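PDB 6OTU: glucose-6-phosphate isomerase from Chlamydia trachomatis D/UW-3/CX, which catalyses the reversible isomerisation of glucose-6-phosphate to fructose-6-phosphate. Local coordinates for the interface of chains A and B. Residues are numbered along the deposited sequence; one frame, centred on the assembly and turned at random. Chains: chain A/B, Glucose-6-phosphate isomerase.

The interface of chains A and B. Residues chain A 187, 216, 504, 507-508, 511, 529; chain B 420, 424-425, 428-429.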
loop_
_atom_site.group_PDB
_atom_site.type_symbol
_atom_site.label_atom_id
_atom_site.label_comp_id
_atom_site.label_asym_id
_atom_site.label_seq_id
_atom_site.Cartn_x
_atom_site.Cartn_y
_atom_site.Cartn_z
ATOM N N ILE A 187 3.261 -15.716 -8.996
ATOM C CA ILE A 187 4.004 -16.795 -9.627
ATOM C C ILE A 187 5.386 -16.958 -8.996
ATOM O O ILE A 187 5.990 -18.029 -9.124
ATOM C CB ILE A 187 4.125 -16.610 -11.149
ATOM C CG1 ILE A 187 4.392 -17.982 -11.779
ATOM C CG2 ILE A 187 5.169 -15.545 -11.506
ATOM C CD1 ILE A 187 4.818 -17.939 -13.169
ATOM N N LEU A 216 -1.860 -17.998 -15.722
ATOM C CA LEU A 216 -0.597 -18.694 -15.461
ATOM C C LEU A 216 -0.365 -18.957 -13.971
ATOM O O LEU A 216 0.054 -20.057 -13.587
ATOM C CB LEU A 216 0.566 -17.889 -16.033
ATOM C CG LEU A 216 1.954 -18.335 -15.568
ATOM C CD1 LEU A 216 2.226 -19.747 -16.047
ATOM C CD2 LEU A 216 3.043 -17.365 -16.041
ATOM N N ALA A 504 2.647 -12.569 -20.654
ATOM C CA ALA A 504 3.073 -13.756 -19.917
ATOM C C ALA A 504 3.115 -14.984 -20.817
ATOM O O ALA A 504 4.059 -15.780 -20.736
ATOM C CB ALA A 504 2.153 -14.008 -18.721
ATOM N N ILE A 507 6.318 -14.446 -23.160
ATOM C CA ILE A 507 7.637 -14.629 -22.556
ATOM C C ILE A 507 7.874 -16.099 -22.222
ATOM O O ILE A 507 9.023 -16.564 -22.214
ATOM C CB ILE A 507 7.810 -13.724 -21.321
ATOM C CG1 ILE A 507 6.738 -14.006 -20.264
ATOM C CG2 ILE A 507 7.797 -12.272 -21.738
ATOM C CD1 ILE A 507 7.161 -15.023 -19.202
ATOM N N ILE A 508 6.801 -16.848 -21.937
ATOM C CA ILE A 508 6.904 -18.300 -21.797
ATOM C C ILE A 508 7.389 -18.923 -23.103
ATOM O O ILE A 508 8.355 -19.700 -23.123
ATOM C CB ILE A 508 5.551 -18.894 -21.358
ATOM C CG1 ILE A 508 5.352 -18.717 -19.849
ATOM C CG2 ILE A 508 5.454 -20.353 -21.772
ATOM C CD1 ILE A 508 3.938 -18.879 -19.409
ATOM N N MET A 511 11.030 -18.297 -23.865
ATOM C CA MET A 511 11.956 -19.062 -23.040
ATOM C C MET A 511 11.814 -20.573 -23.221
ATOM O O MET A 511 12.535 -21.335 -22.564
ATOM C CB MET A 511 11.779 -18.678 -21.560
ATOM C CG MET A 511 12.500 -17.386 -21.178
ATOM S SD MET A 511 12.100 -16.643 -19.571
ATOM C CE MET A 511 11.551 -18.037 -18.583
ATOM N N PHE A 529 17.586 -8.770 -21.219
ATOM C CA PHE A 529 17.996 -10.001 -20.553
ATOM C C PHE A 529 19.505 -10.117 -20.470
ATOM O O PHE A 529 20.037 -10.543 -19.440
ATOM C CB PHE A 529 17.420 -11.223 -21.269
ATOM C CG PHE A 529 16.139 -11.723 -20.667
ATOM C CD1 PHE A 529 15.424 -10.931 -19.787
ATOM C CD2 PHE A 529 15.649 -12.983 -20.985
ATOM C CE1 PHE A 529 14.239 -11.376 -19.231
ATOM C CE2 PHE A 529 14.461 -13.440 -20.432
ATOM C CZ PHE A 529 13.755 -12.633 -19.550
ATOM N N SER B 420 10.758 -23.528 -18.556
ATOM C CA SER B 420 11.352 -22.531 -17.675
ATOM C C SER B 420 10.858 -22.703 -16.242
ATOM O O SER B 420 9.772 -23.240 -15.990
ATOM C CB SER B 420 11.070 -21.105 -18.162
ATOM O OG SER B 420 9.692 -20.791 -18.052
ATOM N N GLN B 424 12.257 -17.766 -13.299
ATOM C CA GLN B 424 12.474 -17.152 -14.608
ATOM C C GLN B 424 11.212 -16.460 -15.115
ATOM O O GLN B 424 11.264 -15.317 -15.574
ATOM C CB GLN B 424 12.963 -18.201 -15.615
ATOM C CG GLN B 424 14.277 -18.853 -15.201
ATOM C CD GLN B 424 14.664 -20.043 -16.079
ATOM O OE1 GLN B 424 13.835 -20.889 -16.430
ATOM N NE2 GLN B 424 15.936 -20.108 -16.435
ATOM N N LYS B 425 10.064 -17.131 -15.034
ATOM C CA LYS B 425 8.819 -16.480 -15.435
ATOM C C LYS B 425 8.588 -15.183 -14.658
ATOM O O LYS B 425 8.170 -14.174 -15.234
ATOM C CB LYS B 425 7.647 -17.442 -15.250
ATOM C CG LYS B 425 7.705 -18.693 -16.127
ATOM C CD LYS B 425 6.502 -19.586 -15.854
ATOM C CE LYS B 425 6.473 -20.789 -16.771
ATOM N NZ LYS B 425 7.492 -21.785 -16.375
ATOM N N ALA B 428 10.999 -12.511 -16.123
ATOM C CA ALA B 428 10.626 -12.196 -17.499
ATOM C C ALA B 428 9.392 -11.309 -17.550
ATOM O O ALA B 428 9.302 -10.404 -18.387
ATOM C CB ALA B 428 10.374 -13.491 -18.278
ATOM N N ASN B 429 8.421 -11.575 -16.678
ATOM C CA ASN B 429 7.238 -10.722 -16.579
ATOM C C ASN B 429 7.620 -9.278 -16.256
ATOM O O ASN B 429 7.083 -8.342 -16.858
ATOM C CB ASN B 429 6.289 -11.267 -15.510
ATOM C CG ASN B 429 5.198 -12.172 -16.079
ATOM O OD1 ASN B 429 4.090 -11.720 -16.388
ATOM N ND2 ASN B 429 5.494 -13.461 -16.173
#
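Helix 422-439 of chain B, with the short strand 420-421 that leads into it, packs against helix 495-511 of chain A; helix 522-532, the start of helix 216-231 and the loop at A:Ile187 complete the chain A side. The contact is apolar: no nitrogen or oxygen of one chain comes within bonding distance of the other, and the patch hides 354 Å² in all. B:Lys425 contributes the most surface, through its methylene chain. That chain runs extended to CE and bends at chi4 (74°), which turns NZ of B:Lys425 back to its own chain, 2.9 Å from the hydroxyl OG of B:Ser420. The amino group is thus tied within chain B, while the aliphatic stem faces chain A. A:Ile187 crosses the stem at about a right angle, its methyl CD1 3.5 Å from CB of B:Lys425; A:Ile508 crosses obliquely, CG1 of A:Ile508 meeting CE of B:Lys425 at 3.9 Å, and A:Leu216 touches more loosely through CD2. One turn further, the methyl CB of B:Ala428 sits among chain A side chains that include CD1 of A:Ile507 at 3.7 Å, SD of A:Met511 and the tip CZ of A:Phe529, also at 3.7 Å. The phenyl ring comes edge-on, with CA of B:Ala428 in its plane. A:Met511 bends at chi3 (26°), which brings CE over the start of the chain B helix, beside CB of B:Gln424. B:Asn429 is held by its own helix: ND2 of B:Asn429 donates to the carbonyl O of B:Lys425 at 2.9 Å, nearly straight (171° at H), from above the carbonyl plane. With that acceptor in the amide plane, the bond helps to fix the amide's rotation, setting OD1 beside CB of A:Ala504 and ND2 beside A:Ile507. The patch centre is about 20 Å from the catalytic A:Glu355. Repeated by two-fold symmetry, this apolar packing probably helps hold together the dimer typical of phosphoglucose isomerases.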